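Side-chain contacts in putative drug/sodium antiporter (Escherichia coli, PDB 4Z3N), which probably works as an antiporter that moves xenobiotics across the cell membrane, and is linked to transport of the genotoxin colibactin: residues L81-N86 with L265-I270; I88-G93 with M261-M266; I54-H59 with I201-F206. All coordinates share one frame; numbering follows the deposited sequence.

Contact 1. Residues L81-N86 with L265-I270; sequences LFAIAN and LMQLII. With OLC ((2R)-2,3-dihydroxypropyl (9Z)-octadec-9-enoate), chain E.
Gln267 reaches across from one membrane-spanning helix to Asn86 on another, and the two side chains cross at about a right angle. Their amide planes lie only 24° apart, so nearly parallel amides are carried on crossed stems. Segments 81-86 and 265-270, on helices 75-101 and 250-284, belong to the first and second halves of the MATE transporter fold, and this is where those halves come together. Gln267 is bent at its middle torsion (chi2 -82°), which brings NE2 round toward the neighbouring helix. There NE2 lies 3.5 Å from Asn86 OD1 and 3.7 Å from Ala83 O, close polar neighbours rather than hydrogen-bond partners. The Ala83 methyl faces the same amide, with CB 4.1 Å from Gln267 NE2. Asn86 sets its CG anti to the backbone N (chi1 -165°), and its OD1 accepts a hydrogen bond from NE2 of Gln263, one turn earlier on the helix of Gln267. That helix also packs against helix 402-413 through Met266, Ile269 and Ile270. Phe82 leads away from Gln267; it touches Ile165 of helix 162-177 and a bound monoolein chain. Lipid atom C7 lies in the ring plane at its edge, 3.8 Å from Phe82 CZ, while lipid atom C5 approaches obliquely, 3.7 Å from that same CZ.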
# COMPACT_ATOMS: atom_id res chain seq x y z
N LEU A 81 -10.31 3.67 -1.77
CA LEU A 81 -10.66 3.93 -0.39
C LEU A 81 -9.55 3.47 0.54
O LEU A 81 -9.18 4.20 1.47
CB LEU A 81 -11.98 3.26 -0.01
CG LEU A 81 -13.22 3.81 -0.73
CD1 LEU A 81 -14.49 3.25 -0.11
CD2 LEU A 81 -13.20 5.34 -0.76
N PHE A 82 -9.00 2.28 0.29
CA PHE A 82 -7.84 1.84 1.06
C PHE A 82 -6.65 2.76 0.80
O PHE A 82 -5.82 2.97 1.66
CB PHE A 82 -7.46 0.39 0.74
CG PHE A 82 -8.30 -0.63 1.46
CD1 PHE A 82 -8.99 -0.30 2.63
CD2 PHE A 82 -8.42 -1.93 0.98
CE1 PHE A 82 -9.76 -1.23 3.29
CE2 PHE A 82 -9.19 -2.87 1.64
CZ PHE A 82 -9.86 -2.52 2.80
N ALA A 83 -6.58 3.31 -0.41
CA ALA A 83 -5.49 4.19 -0.81
C ALA A 83 -5.51 5.49 -0.01
O ALA A 83 -4.48 5.97 0.45
CB ALA A 83 -5.56 4.48 -2.30
N ILE A 84 -6.70 6.05 0.13
CA ILE A 84 -6.88 7.28 0.86
C ILE A 84 -6.75 7.00 2.36
O ILE A 84 -6.19 7.80 3.09
CB ILE A 84 -8.24 7.93 0.54
CG1 ILE A 84 -8.28 8.36 -0.94
CG2 ILE A 84 -8.52 9.12 1.48
CD1 ILE A 84 -9.65 8.75 -1.46
N ALA A 85 -7.27 5.86 2.80
CA ALA A 85 -7.15 5.47 4.19
C ALA A 85 -5.67 5.33 4.56
O ALA A 85 -5.24 5.63 5.68
CB ALA A 85 -7.88 4.19 4.44
N ASN A 86 -4.90 4.88 3.58
CA ASN A 86 -3.48 4.63 3.77
C ASN A 86 -2.71 5.93 3.96
O ASN A 86 -1.75 5.99 4.72
CB ASN A 86 -2.91 3.84 2.59
CG ASN A 86 -1.56 3.25 2.90
OD1 ASN A 86 -0.55 3.60 2.28
ND2 ASN A 86 -1.53 2.37 3.89
N LEU A 265 -0.91 10.76 -3.54
CA LEU A 265 -0.38 11.15 -4.82
C LEU A 265 0.55 10.06 -5.37
O LEU A 265 0.62 9.82 -6.58
CB LEU A 265 0.36 12.47 -4.67
CG LEU A 265 0.67 13.19 -5.97
CD1 LEU A 265 -0.63 13.46 -6.73
CD2 LEU A 265 1.44 14.47 -5.66
N MET A 266 1.26 9.39 -4.46
CA MET A 266 2.19 8.33 -4.82
C MET A 266 1.47 7.04 -5.25
O MET A 266 1.94 6.35 -6.14
CB MET A 266 3.13 8.04 -3.64
CG MET A 266 4.21 9.11 -3.45
SD MET A 266 5.32 8.80 -2.05
CE MET A 266 4.38 9.51 -0.70
N GLN A 267 0.35 6.72 -4.61
CA GLN A 267 -0.49 5.61 -5.04
C GLN A 267 -0.92 5.87 -6.47
O GLN A 267 -0.95 4.96 -7.32
CB GLN A 267 -1.74 5.48 -4.18
CG GLN A 267 -1.53 5.71 -2.73
CD GLN A 267 -1.00 4.49 -2.05
OE1 GLN A 267 0.02 3.93 -2.46
NE2 GLN A 267 -1.71 4.03 -1.02
N LEU A 268 -1.28 7.12 -6.72
CA LEU A 268 -1.78 7.54 -8.00
C LEU A 268 -0.71 7.29 -9.07
O LEU A 268 -0.96 6.58 -10.04
CB LEU A 268 -2.19 9.01 -7.93
CG LEU A 268 -3.09 9.60 -9.00
CD1 LEU A 268 -4.23 8.64 -9.35
CD2 LEU A 268 -3.64 10.94 -8.51
N ILE A 269 0.47 7.86 -8.86
CA ILE A 269 1.62 7.70 -9.74
C ILE A 269 1.94 6.24 -10.04
O ILE A 269 2.30 5.87 -11.17
CB ILE A 269 2.87 8.37 -9.15
CG1 ILE A 269 2.67 9.88 -9.06
CG2 ILE A 269 4.12 8.01 -9.97
CD1 ILE A 269 3.73 10.60 -8.23
N ILE A 270 1.83 5.39 -9.02
CA ILE A 270 2.06 3.97 -9.22
C ILE A 270 0.96 3.40 -10.10
O ILE A 270 1.24 2.66 -11.04
CB ILE A 270 2.13 3.21 -7.88
CG1 ILE A 270 3.39 3.59 -7.11
CG2 ILE A 270 2.13 1.71 -8.13
CD1 ILE A 270 3.43 3.01 -5.70
C9 OLC E . -12.73 -4.85 1.29
C8 OLC E . -12.56 -5.92 2.35
C7 OLC E . -11.09 -6.16 2.64
C6 OLC E . -10.89 -6.55 4.09
C5 OLC E . -9.76 -5.74 4.69
C4 OLC E . -10.13 -5.16 6.04

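Contact 2. Residues I88-G93 with M261-M266; sequences IQIGMG and MAQMLM
Gln263 points at helix 75-101 from its first bond and lays its side chain across Ile90, at about a right angle. Its CB is turned toward the partner helix but stops short of touching it. CG, anti to the backbone N (chi1 -176°), comes to 4.2 Å from Ile90 CG1. The chain then bends at chi2 (71°), and the amide carbon CD closes to 3.9 Å from Ile90 CG1. At the tip the two amide atoms part company. NE2 is 3.8 Å from Ile90 CG1, an apolar neighbour, and donates its hydrogen bond to Asn86 OD1, one turn back on the helix of Ile90. OE1 takes a hydrogen bond from NE2 of Gln397 on helix 382-399, so the terminal amide is held at both its oxygen and its nitrogen, which should restrict its rotation. The helices joined here, 75-101 and 250-284, belong to the two halves of the MATE transporter fold, and the contact is part of the buried seam between them. Ile90 also points toward this seam and touches Glu394 and Gln397, so Ile90 and Gln263 both meet helix 382-399 at Gln397. Met264 works on another side of its helix: the thioether chain is extended, and its methyl CE ends 4.4 Å from Ile88 N. Ile88 itself turns its CB away from Met264, and its side chain packs on Met166 and Val170 of helix 162-177. Even so, Ile88 CG1 remains 4.6 Å from Met264 CE. Met264 also meets Phe122 of helix 107-132, while Gln89 NE2 hydrogen-bonds OE1 of Gln176 on helix 162-177.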
# COMPACT_ATOMS: atom_id res chain seq x y z
N ILE A 88 -4.04 8.64 5.15
CA ILE A 88 -4.42 9.09 6.50
C ILE A 88 -3.57 8.38 7.53
O ILE A 88 -3.16 8.97 8.52
CB ILE A 88 -5.91 8.84 6.79
CG1 ILE A 88 -6.76 9.78 5.93
CG2 ILE A 88 -6.21 9.00 8.28
CD1 ILE A 88 -8.24 9.67 6.15
N GLN A 89 -3.28 7.11 7.29
CA GLN A 89 -2.50 6.34 8.24
C GLN A 89 -1.08 6.91 8.42
O GLN A 89 -0.62 7.03 9.55
CB GLN A 89 -2.44 4.88 7.80
CG GLN A 89 -1.69 4.02 8.76
CD GLN A 89 -1.29 2.69 8.16
OE1 GLN A 89 -1.79 2.28 7.12
NE2 GLN A 89 -0.36 2.01 8.82
N ILE A 90 -0.42 7.25 7.31
CA ILE A 90 0.99 7.65 7.32
C ILE A 90 1.09 9.08 7.88
O ILE A 90 1.99 9.39 8.65
CB ILE A 90 1.63 7.54 5.88
CG1 ILE A 90 1.72 6.09 5.43
CG2 ILE A 90 3.05 8.11 5.84
CD1 ILE A 90 2.65 5.22 6.29
N GLY A 91 0.15 9.93 7.51
CA GLY A 91 0.05 11.24 8.11
C GLY A 91 -0.05 11.10 9.62
O GLY A 91 0.64 11.78 10.39
N MET A 92 -0.93 10.20 10.06
CA MET A 92 -1.04 9.93 11.47
C MET A 92 0.28 9.36 12.01
O MET A 92 0.86 9.92 12.94
CB MET A 92 -2.20 8.98 11.74
CG MET A 92 -2.62 8.90 13.22
SD MET A 92 -3.32 10.41 13.91
CE MET A 92 -3.89 9.82 15.50
N GLY A 93 0.75 8.26 11.43
CA GLY A 93 1.98 7.63 11.85
C GLY A 93 3.18 8.58 11.85
O GLY A 93 4.04 8.54 12.72
N MET A 261 -1.42 13.45 1.98
CA MET A 261 -1.85 13.57 0.61
C MET A 261 -0.74 13.24 -0.37
O MET A 261 -1.01 12.85 -1.50
CB MET A 261 -2.40 14.96 0.35
CG MET A 261 -3.90 14.99 0.54
SD MET A 261 -4.51 16.66 0.30
CE MET A 261 -6.22 16.43 0.78
N ALA A 262 0.51 13.39 0.07
CA ALA A 262 1.63 12.96 -0.74
C ALA A 262 1.55 11.45 -0.93
O ALA A 262 1.87 10.92 -1.98
CB ALA A 262 2.96 13.38 -0.09
N GLN A 263 1.06 10.76 0.10
CA GLN A 263 0.95 9.31 0.09
C GLN A 263 -0.08 8.87 -0.93
O GLN A 263 0.09 7.85 -1.59
CB GLN A 263 0.58 8.78 1.48
CG GLN A 263 0.54 7.26 1.59
CD GLN A 263 1.92 6.62 1.55
OE1 GLN A 263 2.93 7.31 1.39
NE2 GLN A 263 1.97 5.31 1.70
N MET A 264 -1.14 9.65 -1.04
CA MET A 264 -2.19 9.40 -2.02
C MET A 264 -1.70 9.70 -3.42
O MET A 264 -2.02 9.00 -4.37
CB MET A 264 -3.42 10.24 -1.70
CG MET A 264 -3.95 9.98 -0.33
SD MET A 264 -5.27 11.15 -0.02
CE MET A 264 -5.42 11.07 1.77
N LEU A 265 -0.91 10.76 -3.54
CA LEU A 265 -0.38 11.15 -4.82
C LEU A 265 0.55 10.06 -5.37
O LEU A 265 0.62 9.82 -6.58
CB LEU A 265 0.36 12.47 -4.67
CG LEU A 265 0.67 13.19 -5.97
CD1 LEU A 265 -0.63 13.46 -6.73
CD2 LEU A 265 1.44 14.47 -5.66
N MET A 266 1.26 9.39 -4.46
CA MET A 266 2.19 8.33 -4.82
C MET A 266 1.47 7.04 -5.25
O MET A 266 1.94 6.35 -6.14
CB MET A 266 3.13 8.04 -3.64
CG MET A 266 4.21 9.11 -3.45
SD MET A 266 5.32 8.80 -2.05
CE MET A 266 4.38 9.51 -0.70

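Contact 3. Residues I54-H59 with I201-F206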
# COMPACT_ATOMS: atom_id res chain seq x y z
N ILE A 54 -14.44 -16.49 -1.60
CA ILE A 54 -14.66 -17.32 -2.79
C ILE A 54 -14.95 -18.78 -2.42
O ILE A 54 -15.68 -19.46 -3.12
CB ILE A 54 -13.47 -17.25 -3.76
CG1 ILE A 54 -13.73 -18.12 -4.98
CG2 ILE A 54 -12.19 -17.67 -3.07
CD1 ILE A 54 -15.11 -17.90 -5.61
N PHE A 55 -14.38 -19.24 -1.32
CA PHE A 55 -14.67 -20.57 -0.79
C PHE A 55 -16.16 -20.73 -0.52
O PHE A 55 -16.77 -21.72 -0.92
CB PHE A 55 -13.86 -20.81 0.49
CG PHE A 55 -14.24 -22.06 1.24
CD1 PHE A 55 -14.22 -23.30 0.61
CD2 PHE A 55 -14.55 -22.00 2.59
CE1 PHE A 55 -14.54 -24.45 1.31
CE2 PHE A 55 -14.87 -23.15 3.29
CZ PHE A 55 -14.87 -24.38 2.65
N TRP A 56 -16.75 -19.74 0.14
CA TRP A 56 -18.18 -19.76 0.47
C TRP A 56 -19.07 -19.36 -0.71
O TRP A 56 -20.22 -19.78 -0.78
CB TRP A 56 -18.46 -18.85 1.65
CG TRP A 56 -17.98 -19.37 2.95
CD1 TRP A 56 -17.07 -18.78 3.77
CD2 TRP A 56 -18.40 -20.57 3.60
NE1 TRP A 56 -16.89 -19.55 4.90
CE2 TRP A 56 -17.69 -20.66 4.82
CE3 TRP A 56 -19.30 -21.59 3.26
CZ2 TRP A 56 -17.86 -21.72 5.71
CZ3 TRP A 56 -19.46 -22.65 4.15
CH2 TRP A 56 -18.75 -22.70 5.37
N LEU A 57 -18.54 -18.54 -1.61
CA LEU A 57 -19.26 -18.12 -2.82
C LEU A 57 -19.41 -19.29 -3.81
O LEU A 57 -20.05 -19.17 -4.85
CB LEU A 57 -18.54 -16.96 -3.51
CG LEU A 57 -18.88 -15.53 -3.09
CD1 LEU A 57 -17.83 -14.54 -3.58
CD2 LEU A 57 -20.24 -15.16 -3.64
N SER A 58 -18.81 -20.42 -3.45
CA SER A 58 -18.88 -21.63 -4.26
C SER A 58 -20.19 -22.36 -3.95
O SER A 58 -20.43 -23.46 -4.45
CB SER A 58 -17.68 -22.54 -3.98
OG SER A 58 -17.81 -23.20 -2.73
N HIS A 59 -21.01 -21.74 -3.11
CA HIS A 59 -22.27 -22.34 -2.66
C HIS A 59 -21.99 -23.57 -1.79
O HIS A 59 -21.88 -23.47 -0.57
CB HIS A 59 -23.16 -22.73 -3.84
CG HIS A 59 -23.79 -21.57 -4.55
ND1 HIS A 59 -23.72 -20.28 -4.08
CD2 HIS A 59 -24.52 -21.52 -5.70
CE1 HIS A 59 -24.37 -19.48 -4.91
NE2 HIS A 59 -24.86 -20.21 -5.90
N ILE A 201 -22.87 -17.61 7.85
CA ILE A 201 -24.13 -17.21 8.45
C ILE A 201 -24.99 -16.30 7.55
O ILE A 201 -26.21 -16.29 7.66
CB ILE A 201 -23.90 -16.48 9.78
CG1 ILE A 201 -23.05 -17.33 10.72
CG2 ILE A 201 -25.21 -16.14 10.45
CD1 ILE A 201 -22.65 -16.58 11.97
N MET A 202 -24.35 -15.52 6.69
CA MET A 202 -25.09 -14.62 5.82
C MET A 202 -25.68 -15.37 4.66
O MET A 202 -26.66 -14.94 4.08
CB MET A 202 -24.20 -13.49 5.30
CG MET A 202 -23.53 -12.69 6.38
SD MET A 202 -24.72 -11.74 7.35
CE MET A 202 -23.70 -11.31 8.78
N ILE A 203 -25.05 -16.48 4.29
CA ILE A 203 -25.51 -17.32 3.19
C ILE A 203 -26.65 -18.27 3.60
O ILE A 203 -27.54 -18.57 2.82
CB ILE A 203 -24.36 -18.15 2.62
CG1 ILE A 203 -23.19 -17.25 2.26
CG2 ILE A 203 -24.80 -18.91 1.40
CD1 ILE A 203 -21.89 -18.01 2.05
N PHE A 204 -26.60 -18.73 4.85
CA PHE A 204 -27.40 -19.86 5.29
C PHE A 204 -28.49 -19.42 6.26
O PHE A 204 -29.67 -19.69 6.03
CB PHE A 204 -26.50 -20.93 5.92
CG PHE A 204 -25.54 -21.57 4.94
CD1 PHE A 204 -25.92 -21.78 3.63
CD2 PHE A 204 -24.27 -21.93 5.33
CE1 PHE A 204 -25.05 -22.36 2.71
CE2 PHE A 204 -23.39 -22.50 4.43
CZ PHE A 204 -23.77 -22.72 3.12
N VAL A 205 -28.10 -18.80 7.38
CA VAL A 205 -29.10 -18.19 8.26
C VAL A 205 -29.91 -17.05 7.61
O VAL A 205 -31.14 -17.10 7.59
CB VAL A 205 -28.47 -17.63 9.52
CG1 VAL A 205 -29.55 -17.12 10.44
CG2 VAL A 205 -27.62 -18.69 10.21
N PHE A 206 -29.22 -16.03 7.11
CA PHE A 206 -29.89 -14.82 6.61
C PHE A 206 -30.22 -14.85 5.12
O PHE A 206 -30.95 -13.97 4.64
CB PHE A 206 -29.04 -13.57 6.93
CG PHE A 206 -28.97 -13.25 8.40
CD1 PHE A 206 -27.93 -13.74 9.17
CD2 PHE A 206 -29.95 -12.49 9.02
CE1 PHE A 206 -27.86 -13.46 10.54
CE2 PHE A 206 -29.90 -12.21 10.37
CZ PHE A 206 -28.85 -12.70 11.13
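The Trp56 indole and the Phe204 ring meet at about a right angle, Trp56 CZ3 lying 3.9 Å from Phe204 CE2. Relative to the phenyl ring, CZ3 arrives at the edge, near the plane. His59 O reaches this edge too, 4.2 Å from Phe204 CZ. One face of Phe204 carries its own neighbour, with Ile203 CB 4.1 Å above the plane and displaced toward the rim. One face of the indole is similarly occupied by Phe55 CE2, again off centre, while Phe204 CE2 and Ile203 CD1 come to the indole obliquely. Ile203 supplies the closest approach: its CG1 is anti to the carbonyl carbon (chi1 -53°), and from there CD1 extends to 3.6 Å from Trp56 CB and 3.7 Å from Trp56 O. The helix of Trp56 gives way here to a type I turn from Trp56 to His59, closed by a bond from His59 N to Trp56 O. Ser58 OG, in the turn, donates to O of the preceding helical residue Phe55 over 2.6 Å, meeting that carbonyl at 154° and tilted from its plane. This turn brings the His59 carbonyl round to Phe204. Trp56 also leans on Asp199 and Pro200, one turn back along helix 181-204, and Leu57 touches Val210 of helix 209-232. Far from the centre of the chain, on the protein surface, the apolar contact ties the last turn of helix 28-56 to the final part of helix 181-204, a pairing of transmembrane-helix ends at the rim of a MATE transporter's helical bundle.

Overall arrangement
Contacts 1 and 2 are neighbouring parts of one interface, with centres 8 Å apart, both between helix 75-101 and helix 250-284 and sharing Leu265 and Met266. The hydrogen bond between Asn86 OD1 and Gln263 NE2, 3.1 Å long, links them, and Met264 CE packs 3.6 Å from Ile84 O. Contact 3 stands apart at the surface: its centre is about 31 Å from that of contact 1 and about 36 Å from that of contact 2. Helix 28-56 of contact 3 precedes helix 75-101 in the chain. Monoolein molecules lie close to Phe82, Ala83 and Met264, whereas the Ile203 side chain is about 14 Å from a bound monoolein.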